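TetR transcriptional regulator (Chloroflexus aurantiacus, PDB 3QBM) probably binds DNA as a dimeric, all-helical transcriptional regulator of the TetR family, and binds magnesium ions. Local coordinates at residues R11-A16 and E52-A57; L19-G24 and P98-G103; A57-A62 and E122-V127; R67-V72 and F91-E96; C104-T109 and T164-V169. One frame throughout, in Å; residues are numbered along the deposited sequence.

Interaction 1: R11-A16 and E52-A57; sequences RVVAQA and EQLALA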
# COMPACT_ATOMS: atom_id res chain seq x y z
N ARG A 11 25.58 4.17 11.05
CA ARG A 11 25.63 2.78 10.59
C ARG A 11 24.51 1.92 11.17
O ARG A 11 23.89 1.14 10.46
CB ARG A 11 26.97 2.12 10.97
CG ARG A 11 28.23 2.68 10.32
CD ARG A 11 29.46 2.04 10.97
NE ARG A 11 30.64 2.00 10.10
CZ ARG A 11 31.56 2.96 9.99
NH1 ARG A 11 31.50 4.08 10.73
NH2 ARG A 11 32.57 2.80 9.14
N VAL A 12 24.25 2.05 12.46
CA VAL A 12 23.20 1.25 13.06
C VAL A 12 21.85 1.62 12.45
O VAL A 12 21.10 0.74 12.05
CB VAL A 12 23.17 1.38 14.60
CG1 VAL A 12 22.01 0.57 15.16
CG2 VAL A 12 24.49 0.89 15.18
N VAL A 13 21.55 2.92 12.39
CA VAL A 13 20.28 3.39 11.86
C VAL A 13 20.08 2.89 10.44
O VAL A 13 18.99 2.44 10.08
CB VAL A 13 20.16 4.94 11.92
CG1 VAL A 13 19.09 5.42 11.02
CG2 VAL A 13 19.92 5.42 13.35
N ALA A 14 21.13 2.94 9.62
CA ALA A 14 21.05 2.48 8.21
C ALA A 14 20.74 0.98 8.14
O ALA A 14 19.90 0.53 7.37
CB ALA A 14 22.32 2.82 7.42
N GLN A 15 21.42 0.19 8.95
CA GLN A 15 21.15 -1.26 8.97
C GLN A 15 19.77 -1.60 9.55
O GLN A 15 19.09 -2.52 9.07
CB GLN A 15 22.22 -1.98 9.76
CG GLN A 15 23.65 -1.81 9.19
CD GLN A 15 23.80 -2.41 7.80
OE1 GLN A 15 23.15 -3.40 7.45
NE2 GLN A 15 24.66 -1.80 7.00
N ALA A 16 19.37 -0.89 10.60
CA ALA A 16 18.04 -1.12 11.21
C ALA A 16 16.97 -0.84 10.15
O ALA A 16 16.04 -1.63 9.98
CB ALA A 16 17.82 -0.23 12.40
N GLU A 52 12.38 1.47 20.26
CA GLU A 52 11.43 2.46 19.74
C GLU A 52 12.15 3.69 19.18
O GLU A 52 11.86 4.12 18.06
CB GLU A 52 10.41 2.88 20.81
CG GLU A 52 9.35 1.78 21.21
CD GLU A 52 9.93 0.54 21.91
OE1 GLU A 52 10.93 0.62 22.65
OE2 GLU A 52 9.35 -0.56 21.71
N GLN A 53 13.10 4.23 19.93
CA GLN A 53 13.85 5.40 19.49
C GLN A 53 14.65 5.02 18.26
O GLN A 53 14.70 5.80 17.28
CB GLN A 53 14.76 5.94 20.61
CG GLN A 53 15.40 7.29 20.32
CD GLN A 53 16.46 7.65 21.36
OE1 GLN A 53 17.49 7.00 21.44
NE2 GLN A 53 16.22 8.70 22.14
N LEU A 54 15.23 3.82 18.26
CA LEU A 54 16.00 3.34 17.10
C LEU A 54 15.09 3.25 15.87
O LEU A 54 15.44 3.75 14.80
CB LEU A 54 16.67 1.98 17.37
CG LEU A 54 17.29 1.21 16.19
CD1 LEU A 54 18.22 2.08 15.34
CD2 LEU A 54 18.02 -0.01 16.66
N ALA A 55 13.89 2.69 16.05
CA ALA A 55 12.93 2.60 14.96
C ALA A 55 12.63 3.98 14.35
O ALA A 55 12.54 4.13 13.12
CB ALA A 55 11.64 1.94 15.48
N LEU A 56 12.44 4.98 15.20
CA LEU A 56 12.18 6.36 14.75
C LEU A 56 13.35 6.93 14.00
O LEU A 56 13.18 7.59 12.96
CB LEU A 56 11.82 7.28 15.91
CG LEU A 56 10.51 7.01 16.65
CD1 LEU A 56 10.39 7.89 17.91
CD2 LEU A 56 9.27 7.16 15.71
N ALA A 57 14.56 6.69 14.49
CA ALA A 57 15.74 7.19 13.81
C ALA A 57 15.92 6.47 12.46
O ALA A 57 16.25 7.12 11.47
CB ALA A 57 16.95 7.01 14.68
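In the DNA-binding domain of this TetR-family protein, the helix-turn-helix predicted at residues 29-48 is backed by helix 2-23 and the first turns of helix 51-74, and residues 11-16 and 52-57 mark the place where these two supporting helices cross. Their local axes run 9.1 Å apart at 82°, so that two nearly perpendicular helices meet over a small patch of apolar side chains, with no hydrogen bond between the segments.

Leu54 carries one half of the contact. Its CG stands anti to the backbone N (chi1 169°), and the next torsion swings CD1 toward helix 2-23, although the side chain leaves its own helix across the line to its partner. That single methyl does the touching, resting 3.8 Å from Ala16 CB and 4.1 Å from Val12 CG1. Val12 and Ala16 stand one turn apart, and the leucine tip is received between Val12 and the short Ala16; Val12 and Leu54 cross at about a right angle. Beyond these segments Leu54 also touches Ile33 and Val12 touches Leu39, so the patch runs on into the helix-turn-helix region.

Val13 forms the other half and also meets Phe48 and Tyr61. With CG1 anti to the backbone N (chi1 162°), its two methyls meet different parts of Ala57. CG2 lies 3.6 Å from Ala57 CB, a small side chain that lets the CA atoms of Val13 and Ala57 come within 6.2 Å. CG1 instead presses on the backbone, 3.3 Å from Ala57 O, the carbonyl oxygen that accepts the helical hydrogen bond from Tyr61 N.

Interaction 2: L19-G24 and P98-G103; sequences LFNVSG and PPLVGG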
# COMPACT_ATOMS: atom_id res chain seq x y z
N LEU A 19 16.46 -3.69 7.70
CA LEU A 19 15.77 -4.82 8.28
C LEU A 19 14.27 -4.52 8.51
O LEU A 19 13.41 -5.38 8.27
CB LEU A 19 16.40 -5.23 9.62
CG LEU A 19 17.80 -5.88 9.51
CD1 LEU A 19 18.52 -5.91 10.88
CD2 LEU A 19 17.67 -7.29 8.96
N PHE A 20 13.98 -3.33 9.04
CA PHE A 20 12.59 -2.98 9.34
C PHE A 20 11.77 -2.90 8.05
O PHE A 20 10.58 -3.18 8.04
CB PHE A 20 12.48 -1.61 10.02
CG PHE A 20 13.03 -1.53 11.40
CD1 PHE A 20 12.73 -2.47 12.36
CD2 PHE A 20 13.77 -0.41 11.79
CE1 PHE A 20 13.20 -2.35 13.64
CE2 PHE A 20 14.23 -0.29 13.08
CZ PHE A 20 13.96 -1.24 13.99
N ASN A 21 12.41 -2.50 6.96
CA ASN A 21 11.70 -2.35 5.69
C ASN A 21 11.16 -3.67 5.13
O ASN A 21 10.12 -3.69 4.42
CB ASN A 21 12.59 -1.69 4.65
CG ASN A 21 11.79 -1.01 3.58
OD1 ASN A 21 10.76 -0.42 3.88
ND2 ASN A 21 12.27 -1.08 2.32
N VAL A 22 11.85 -4.75 5.47
CA VAL A 22 11.48 -6.09 5.06
C VAL A 22 10.57 -6.81 6.04
O VAL A 22 9.50 -7.30 5.65
CB VAL A 22 12.76 -6.94 4.83
CG1 VAL A 22 12.42 -8.43 4.69
CG2 VAL A 22 13.53 -6.40 3.65
N SER A 23 10.99 -6.88 7.31
CA SER A 23 10.31 -7.68 8.30
C SER A 23 9.43 -6.88 9.24
O SER A 23 8.78 -7.45 10.12
CB SER A 23 11.36 -8.48 9.12
OG SER A 23 12.06 -9.33 8.25
N GLY A 24 9.40 -5.57 9.06
CA GLY A 24 8.61 -4.70 9.87
C GLY A 24 9.31 -4.36 11.17
O GLY A 24 10.38 -4.89 11.51
N PRO A 98 14.39 -0.28 -5.46
CA PRO A 98 13.63 0.44 -4.46
C PRO A 98 14.55 1.36 -3.65
O PRO A 98 15.78 1.24 -3.78
CB PRO A 98 13.01 -0.69 -3.61
CG PRO A 98 13.96 -1.84 -3.77
CD PRO A 98 14.52 -1.71 -5.14
N PRO A 99 13.99 2.32 -2.89
CA PRO A 99 14.81 3.28 -2.15
C PRO A 99 15.75 2.58 -1.19
O PRO A 99 16.90 3.01 -1.01
CB PRO A 99 13.78 4.14 -1.42
CG PRO A 99 12.59 3.99 -2.18
CD PRO A 99 12.57 2.56 -2.60
N LEU A 100 15.26 1.52 -0.58
CA LEU A 100 16.14 0.56 0.07
C LEU A 100 15.56 -0.87 -0.03
O LEU A 100 14.43 -1.05 -0.50
CB LEU A 100 16.46 1.01 1.48
CG LEU A 100 15.41 1.08 2.55
CD1 LEU A 100 15.09 -0.33 2.97
CD2 LEU A 100 15.93 1.85 3.78
N VAL A 101 16.34 -1.85 0.37
CA VAL A 101 15.94 -3.25 0.24
C VAL A 101 14.56 -3.48 0.87
O VAL A 101 14.30 -3.03 1.94
CB VAL A 101 16.94 -4.17 0.93
CG1 VAL A 101 16.77 -4.06 2.45
CG2 VAL A 101 16.79 -5.62 0.42
N GLY A 102 13.67 -4.12 0.15
CA GLY A 102 12.31 -4.37 0.65
C GLY A 102 11.21 -3.44 0.19
O GLY A 102 10.08 -3.60 0.61
N GLY A 103 11.50 -2.48 -0.68
CA GLY A 103 10.47 -1.64 -1.27
C GLY A 103 10.42 -0.21 -0.75
O GLY A 103 11.41 0.30 -0.22
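Two hydrogen bonds from one amide nitrogen join the end of helix 2-23 to the turn at 98-103. Asn21 holds CG roughly anti to its backbone N (chi1 -156°), which sends the carboxamide straight at the turn. ND2 donates to Val101 O at 2.8 Å and to Gly103 O at 3.0 Å, both N-H...O angles being near 160°. Both oxygens lie close to the plane of the amide, whereas ND2 itself sits above each carbonyl plane. OD1 accepts from Asn108 ND2, which fixes the rotation of the carboxamide. An alanine here would lose both bonds to the turn as well as the one to Asn108, and would probably loosen the turn's hold on the helix.

The receiving loop is a type II beta turn from Leu100 to Gly103. In this TetR-type architecture it precedes helix 105-113 and brings the C-terminal domain against the DNA-binding domain, with Gly102 close to a bound magnesium ion.

Van der Waals contacts flank the polar grip. Leu100 points tip to tip at Asn21, its CD1 a tight 3.0 Å from Asn21 ND2. Val22 CG2 lies 3.8 Å from Gly102 CA and makes an apolar contact with Val101 CG1 at 4.2 Å; a beta carbon on Gly102 would fall 2.8 Å from Val22 CG2, a clash. Val22 also packs on Asp115 of the second subunit.

Interaction 3: A57-A62 and E122-V127; sequences AAFDYA and ERVRAV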
# COMPACT_ATOMS: atom_id res chain seq x y z
N ALA A 57 14.56 6.69 14.49
CA ALA A 57 15.74 7.19 13.81
C ALA A 57 15.92 6.47 12.46
O ALA A 57 16.25 7.12 11.47
CB ALA A 57 16.95 7.01 14.68
N ALA A 58 15.65 5.16 12.45
CA ALA A 58 15.70 4.33 11.23
C ALA A 58 14.69 4.81 10.19
O ALA A 58 15.01 4.81 9.00
CB ALA A 58 15.45 2.84 11.55
N PHE A 59 13.48 5.21 10.61
CA PHE A 59 12.55 5.79 9.64
C PHE A 59 13.05 7.14 9.11
O PHE A 59 13.01 7.39 7.89
CB PHE A 59 11.16 6.00 10.19
CG PHE A 59 10.20 6.54 9.16
CD1 PHE A 59 9.57 5.68 8.30
CD2 PHE A 59 10.02 7.91 8.99
CE1 PHE A 59 8.75 6.17 7.29
CE2 PHE A 59 9.19 8.41 8.00
CZ PHE A 59 8.55 7.56 7.17
N ASP A 60 13.48 8.03 10.00
CA ASP A 60 13.99 9.35 9.59
C ASP A 60 15.07 9.19 8.53
O ASP A 60 15.17 9.98 7.58
CB ASP A 60 14.52 10.14 10.79
CG ASP A 60 13.41 10.60 11.69
OD1 ASP A 60 12.22 10.55 11.31
OD2 ASP A 60 13.72 10.97 12.83
N TYR A 61 15.83 8.11 8.64
CA TYR A 61 16.89 7.79 7.71
C TYR A 61 16.34 7.33 6.37
O TYR A 61 16.86 7.71 5.31
CB TYR A 61 17.76 6.70 8.29
CG TYR A 61 18.65 6.04 7.30
CD1 TYR A 61 19.91 6.57 6.99
CD2 TYR A 61 18.27 4.87 6.67
CE1 TYR A 61 20.73 5.96 6.07
CE2 TYR A 61 19.09 4.25 5.73
CZ TYR A 61 20.32 4.80 5.45
OH TYR A 61 21.14 4.19 4.53
N ALA A 62 15.35 6.45 6.44
CA ALA A 62 14.63 5.99 5.25
C ALA A 62 13.95 7.19 4.57
O ALA A 62 14.04 7.31 3.36
CB ALA A 62 13.61 4.92 5.63
N GLU A 122 2.75 9.80 12.12
CA GLU A 122 2.95 11.23 11.93
C GLU A 122 4.13 11.48 11.01
O GLU A 122 4.12 12.41 10.20
CB GLU A 122 3.18 11.93 13.27
CG GLU A 122 3.20 13.44 13.11
CD GLU A 122 3.25 14.18 14.44
OE1 GLU A 122 3.85 13.66 15.40
OE2 GLU A 122 2.69 15.30 14.50
N ARG A 123 5.17 10.67 11.15
CA ARG A 123 6.35 10.76 10.29
C ARG A 123 6.04 10.38 8.83
O ARG A 123 6.52 11.04 7.89
CB ARG A 123 7.47 9.91 10.85
CG ARG A 123 8.30 10.62 11.90
CD ARG A 123 9.15 9.63 12.63
NE ARG A 123 10.41 10.19 13.10
CZ ARG A 123 10.60 10.87 14.23
NH1 ARG A 123 9.61 11.12 15.07
NH2 ARG A 123 11.82 11.29 14.52
N VAL A 124 5.25 9.32 8.65
CA VAL A 124 4.81 8.91 7.33
C VAL A 124 3.99 10.04 6.75
O VAL A 124 4.24 10.44 5.60
CB VAL A 124 4.05 7.55 7.34
CG1 VAL A 124 3.44 7.18 5.94
CG2 VAL A 124 4.99 6.42 7.76
N ARG A 125 3.05 10.59 7.52
CA ARG A 125 2.20 11.69 7.04
C ARG A 125 3.03 12.89 6.61
O ARG A 125 2.74 13.51 5.59
CB ARG A 125 1.13 12.06 8.07
CG ARG A 125 0.28 13.26 7.72
CD ARG A 125 -0.86 13.37 8.73
NE ARG A 125 -1.89 14.31 8.32
CZ ARG A 125 -3.07 14.45 8.91
NH1 ARG A 125 -3.40 13.71 9.97
NH2 ARG A 125 -3.94 15.32 8.44
N ALA A 126 4.07 13.21 7.38
CA ALA A 126 4.97 14.31 7.04
C ALA A 126 5.64 14.08 5.66
O ALA A 126 5.74 15.02 4.85
CB ALA A 126 6.01 14.50 8.15
N VAL A 127 6.05 12.85 5.36
CA VAL A 127 6.62 12.56 4.04
C VAL A 127 5.60 12.74 2.93
O VAL A 127 5.91 13.39 1.91
CB VAL A 127 7.34 11.21 3.92
CG1 VAL A 127 7.74 10.94 2.42
CG2 VAL A 127 8.57 11.18 4.87
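Side-chain torsions on three residues set up this contact: Phe59 holds CG anti to its backbone N (chi1 -177°) and aims its ring at the facing helix, Asp60 holds CG anti to its carbonyl carbon so that the carboxylate bends to the same side, and Arg123, extended from CG to NE, runs out to meet it. The helices are 51-74, which leads from the DNA-binding domain into the C-terminal domain of the TetR fold, and 118-144 of that C-terminal domain. Locally they run almost parallel, 10° between their directions and 10.8 Å between axes, a spacing bridged by long side chains.

The ring of Phe59 fills the buried side. Its CE2 lies 3.7 Å from Arg123 CB, and its CZ lies 3.8 Å from Val124 CG2, while Val127 CG2 completes the wall at 4.2 Å from Phe59 CE2. Phe59 and the arginine chain slide past each other in opposite directions. Behind the ring stand Ile106 and Thr109 of helix 105-113; Val124 also packs on Ile174 of the second subunit.

On the more open side Asp60 and Arg123 form a two-pronged salt bridge. The guanidinium grips side-on, one nitrogen to each oxygen, and the carboxylate lies nearly coplanar with it, which limits rotation of either group. Both oxygens use their syn lone pairs, and such a doubly bonded pair would be expected to keep the aspartate ionised. NE reaches Asp60 OD1 at 2.6 Å, and the straighter of the two bonds, at 172°, runs from Arg123 NH2 to Asp60 OD2, also 2.6 Å long.

Interaction 4: R67-V72 and F91-E96; sequences RERFAV and FRSYAE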
# COMPACT_ATOMS: atom_id res chain seq x y z
N ARG A 67 13.90 11.11 0.04
CA ARG A 67 13.98 12.54 -0.27
C ARG A 67 15.12 12.82 -1.26
O ARG A 67 14.89 13.55 -2.23
CB ARG A 67 14.18 13.36 1.02
CG ARG A 67 14.10 14.86 0.90
CD ARG A 67 14.16 15.54 2.27
NE ARG A 67 13.03 15.11 3.11
CZ ARG A 67 13.12 14.42 4.26
NH1 ARG A 67 14.28 14.07 4.80
NH2 ARG A 67 12.00 14.08 4.90
N GLU A 68 16.31 12.26 -1.02
CA GLU A 68 17.49 12.42 -1.92
C GLU A 68 17.20 11.90 -3.34
O GLU A 68 17.59 12.50 -4.35
CB GLU A 68 18.72 11.65 -1.36
CG GLU A 68 19.37 12.26 -0.10
CD GLU A 68 20.45 11.37 0.59
OE1 GLU A 68 20.64 10.16 0.26
OE2 GLU A 68 21.11 11.89 1.52
N ARG A 69 16.55 10.76 -3.39
CA ARG A 69 16.17 10.07 -4.61
C ARG A 69 15.16 10.93 -5.44
O ARG A 69 15.30 11.07 -6.68
CB ARG A 69 15.59 8.73 -4.16
CG ARG A 69 15.21 7.72 -5.20
CD ARG A 69 16.35 6.83 -5.64
NE ARG A 69 15.83 6.00 -6.73
CZ ARG A 69 15.63 4.70 -6.66
NH1 ARG A 69 15.99 4.02 -5.58
NH2 ARG A 69 15.13 4.05 -7.72
N PHE A 70 14.16 11.51 -4.79
CA PHE A 70 13.28 12.46 -5.50
C PHE A 70 14.00 13.72 -5.91
O PHE A 70 13.80 14.25 -6.98
CB PHE A 70 12.03 12.79 -4.68
CG PHE A 70 11.00 11.72 -4.76
CD1 PHE A 70 10.19 11.60 -5.89
CD2 PHE A 70 10.87 10.78 -3.76
CE1 PHE A 70 9.27 10.61 -5.99
CE2 PHE A 70 9.93 9.77 -3.87
CZ PHE A 70 9.14 9.68 -4.98
N ALA A 71 14.87 14.19 -5.05
CA ALA A 71 15.64 15.39 -5.33
C ALA A 71 16.44 15.29 -6.64
O ALA A 71 16.42 16.22 -7.43
CB ALA A 71 16.56 15.71 -4.15
N VAL A 72 17.12 14.17 -6.86
CA VAL A 72 17.94 13.94 -8.03
C VAL A 72 17.00 13.71 -9.24
O VAL A 72 17.19 14.30 -10.32
CB VAL A 72 18.91 12.74 -7.81
CG1 VAL A 72 19.68 12.37 -9.10
CG2 VAL A 72 19.90 13.04 -6.66
N PHE A 91 9.06 6.69 -8.95
CA PHE A 91 8.33 5.50 -8.50
C PHE A 91 8.49 4.32 -9.46
O PHE A 91 8.69 3.18 -9.03
CB PHE A 91 6.86 5.84 -8.32
CG PHE A 91 6.54 6.48 -7.01
CD1 PHE A 91 6.53 5.72 -5.86
CD2 PHE A 91 6.23 7.82 -6.92
CE1 PHE A 91 6.20 6.27 -4.66
CE2 PHE A 91 5.87 8.36 -5.70
CZ PHE A 91 5.88 7.60 -4.58
N ARG A 92 8.39 4.58 -10.76
CA ARG A 92 8.58 3.55 -11.74
C ARG A 92 9.93 2.85 -11.59
O ARG A 92 10.02 1.60 -11.71
CB ARG A 92 8.41 4.11 -13.16
CG ARG A 92 8.52 3.02 -14.20
CD ARG A 92 8.12 3.44 -15.57
NE ARG A 92 8.99 4.46 -16.11
CZ ARG A 92 9.04 4.83 -17.39
NH1 ARG A 92 8.34 4.20 -18.34
NH2 ARG A 92 9.87 5.79 -17.76
N SER A 93 10.96 3.63 -11.26
CA SER A 93 12.33 3.07 -11.11
C SER A 93 12.48 2.13 -9.92
O SER A 93 13.50 1.40 -9.82
CB SER A 93 13.37 4.19 -11.04
OG SER A 93 13.38 4.79 -9.75
N TYR A 94 11.51 2.16 -8.99
CA TYR A 94 11.49 1.21 -7.86
C TYR A 94 11.36 -0.25 -8.30
O TYR A 94 11.70 -1.11 -7.50
CB TYR A 94 10.36 1.51 -6.87
CG TYR A 94 10.52 2.77 -6.06
CD1 TYR A 94 11.55 3.68 -6.31
CD2 TYR A 94 9.59 3.11 -5.10
CE1 TYR A 94 11.66 4.84 -5.58
CE2 TYR A 94 9.72 4.26 -4.35
CZ TYR A 94 10.75 5.11 -4.60
OH TYR A 94 10.86 6.27 -3.86
N ALA A 95 10.89 -0.50 -9.53
CA ALA A 95 10.70 -1.86 -10.05
C ALA A 95 11.96 -2.70 -9.93
O ALA A 95 11.89 -3.86 -9.55
CB ALA A 95 10.26 -1.84 -11.51
N GLU A 96 13.11 -2.12 -10.26
CA GLU A 96 14.39 -2.81 -10.17
C GLU A 96 15.29 -2.30 -9.03
O GLU A 96 16.23 -2.99 -8.65
CB GLU A 96 15.12 -2.69 -11.51
CG GLU A 96 14.50 -3.50 -12.66
O HOH W 1 15.21 7.49 -8.99
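Two flat-group encounters build this contact. The ring of Phe91 receives Phe70 over one face: Phe70 comes edge first, its CZ 3.6 Å from Phe91 CE2, in an offset edge-to-face pair with planes at 63°. The guanidinium of Arg69 takes the rim of the Tyr94 ring over one face, CE1 lying 4.1 Å above its plane, and keeps its own edge for polar partners. Tyr94 in turn has Phe91 CA over one ring face, and its OH stands 3.6 Å from Phe70 CE2.

Arg69 reaches this position through a bend at chi2 (86°). NH2 donates to Ser93 OG at 2.8 Å, a rather bent bond at 138°, and also to Arg97 O; NE donates to a water, which returns only a weak bond to Ser93 OG. The hydroxyl of Ser93 is itself bonded to Val90 O, one turn back. A leucine in place of Arg69 would lose all the nitrogens that hold Ser93, Arg97 and the water, and would probably leave the end of helix 80-92 and the chain after it less firmly tied to helix 51-74.

Trp131 of helix 118-144 meets both phenylalanines, edge-to-face with Phe91, while Val169 of helix 154-175 touches Phe91 and Tyr94; the contact thus joins helices 51-74 and 80-92 inside the core of the C-terminal domain.

Interaction 5: C104-T109 and T164-V169; sequences CPILNT and TMEGAV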
# COMPACT_ATOMS: atom_id res chain seq x y z
N CYS A 104 9.28 0.45 -0.96
CA CYS A 104 9.10 1.83 -0.46
C CYS A 104 8.90 1.84 1.05
O CYS A 104 7.92 1.27 1.54
CB CYS A 104 7.91 2.54 -1.14
SG CYS A 104 7.63 4.18 -0.51
N PRO A 105 9.79 2.52 1.80
CA PRO A 105 9.61 2.53 3.27
C PRO A 105 8.45 3.39 3.75
O PRO A 105 7.96 3.20 4.88
CB PRO A 105 10.94 3.10 3.76
CG PRO A 105 11.37 4.01 2.66
CD PRO A 105 10.96 3.31 1.38
N ILE A 106 7.98 4.30 2.90
CA ILE A 106 6.83 5.12 3.22
C ILE A 106 5.57 4.24 3.20
O ILE A 106 4.79 4.20 4.18
CB ILE A 106 6.71 6.33 2.25
CG1 ILE A 106 8.05 7.07 2.12
CG2 ILE A 106 5.62 7.33 2.72
CD1 ILE A 106 8.64 7.54 3.43
N LEU A 107 5.38 3.52 2.08
CA LEU A 107 4.32 2.53 1.94
C LEU A 107 4.41 1.46 3.03
O LEU A 107 3.43 1.15 3.71
CB LEU A 107 4.37 1.87 0.55
CG LEU A 107 3.48 0.68 0.21
CD1 LEU A 107 2.00 1.05 0.32
CD2 LEU A 107 3.81 0.06 -1.18
N ASN A 108 5.58 0.85 3.17
CA ASN A 108 5.72 -0.23 4.12
C ASN A 108 5.43 0.23 5.58
O ASN A 108 4.77 -0.49 6.35
CB ASN A 108 7.11 -0.84 4.03
CG ASN A 108 7.36 -1.59 2.72
OD1 ASN A 108 6.44 -1.84 1.93
ND2 ASN A 108 8.63 -1.91 2.48
N THR A 109 5.93 1.40 5.98
CA THR A 109 5.73 1.92 7.32
C THR A 109 4.29 2.38 7.50
O THR A 109 3.75 2.24 8.59
CB THR A 109 6.71 3.05 7.68
OG1 THR A 109 8.07 2.60 7.50
CG2 THR A 109 6.48 3.58 9.11
N THR A 164 -1.80 6.19 -6.82
CA THR A 164 -1.55 5.30 -7.97
C THR A 164 -0.20 4.65 -7.95
O THR A 164 -0.08 3.41 -8.16
CB THR A 164 -1.73 6.07 -9.28
OG1 THR A 164 -3.05 6.65 -9.28
CG2 THR A 164 -1.59 5.13 -10.50
N MSE A 165 0.82 5.47 -7.74
CA MSE A 165 2.20 5.00 -7.81
C MSE A 165 2.52 4.08 -6.63
O MSE A 165 3.12 3.02 -6.83
CB MSE A 165 3.20 6.16 -7.94
CG MSE A 165 3.10 6.96 -9.24
SE MSE A 165 2.80 5.98 -10.92
CE MSE A 165 4.49 5.03 -11.06
N GLU A 166 2.06 4.41 -5.42
CA GLU A 166 2.32 3.56 -4.28
C GLU A 166 1.57 2.24 -4.39
O GLU A 166 2.14 1.20 -4.05
CB GLU A 166 1.96 4.25 -2.95
CG GLU A 166 2.92 5.33 -2.54
CD GLU A 166 4.25 4.82 -2.02
OE1 GLU A 166 4.73 3.75 -2.45
OE2 GLU A 166 4.80 5.50 -1.16
N GLY A 167 0.31 2.27 -4.85
CA GLY A 167 -0.44 1.02 -5.13
C GLY A 167 0.25 0.12 -6.18
O GLY A 167 0.33 -1.11 -6.06
N ALA A 168 0.83 0.76 -7.18
CA ALA A 168 1.59 0.03 -8.18
C ALA A 168 2.88 -0.57 -7.62
O ALA A 168 3.26 -1.67 -8.01
CB ALA A 168 1.83 0.90 -9.36
N VAL A 169 3.56 0.14 -6.72
CA VAL A 169 4.73 -0.39 -5.99
C VAL A 169 4.33 -1.67 -5.24
O VAL A 169 5.01 -2.71 -5.35
CB VAL A 169 5.33 0.61 -5.01
CG1 VAL A 169 6.37 -0.08 -4.10
CG2 VAL A 169 5.99 1.76 -5.76
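Cys104 begins the first segment at the N-cap of helix 105-113. Its SG, anti to the backbone N, accepts from Leu107 N at 3.5 Å in a nearly straight capping bond (176°). The same sulphur stands 3.2 Å from Glu166 OE2, and Cys104 CB lies 4.2 Å from Val169 CG1. Glu166, bent at chi2, buries its carboxylate here against the start of helix 105-113 without a clear hydrogen-bond partner. Burial would tend to favour the neutral acid, whereas the helix N terminus would tend to stabilise a charge. Pro105 turns its ring to the other side, toward Ala62 and Val66 of helix 51-74, and Ile106 brings CB to 4.0 Å from Glu166 OE2 before its branches lead off toward Val127 and Trp131.

Leu107 reaches across to both Glu166 and Val169. With CG anti to the backbone N, its CD2 settles 3.5 Å from Glu166 O and 3.9 Å from Val169 CG1, while its CB lies 3.6 Å from Glu166 OE1. Its partner helix, 154-175, belongs to the dimer-forming part of the TetR fold: Leu107 and Glu166 both pack on Met170 of the second subunit, and Ala168 packs on Ala163 of that subunit. The two helices of this contact cross at 78°, so the touching residues gather at one point; one turn beyond Leu107 lies Ile111, which with Asp114 belongs to the magnesium site.

Asn108 sends ND2 to Gly102 O. Thr109 ends the segment by folding OG1 back to Pro105 O at 2.7 Å, an oxygen that also accepts from Thr109 N.

In the fold
From the N terminus, interaction 1 closes the first loop, folding helix 51-74 back on helix 2-23 around the predicted helix-turn-helix. Interaction 2 starts further along helix 2-23, before that loop has closed, so the two cross; its far end, just ahead of helix 105-113, ties the DNA-binding domain to the C-terminal domain. Interaction 3 follows interaction 1 in series, sharing Ala57, and crosses interaction 2 on its way to helix 118-144. Interaction 4, a short local closure between helices 51-74 and 80-92, falls within the spans of both 2 and 3. Interaction 5 opens just after 2 closes, crosses 3 and brings in helix 154-175 at the subunit interface.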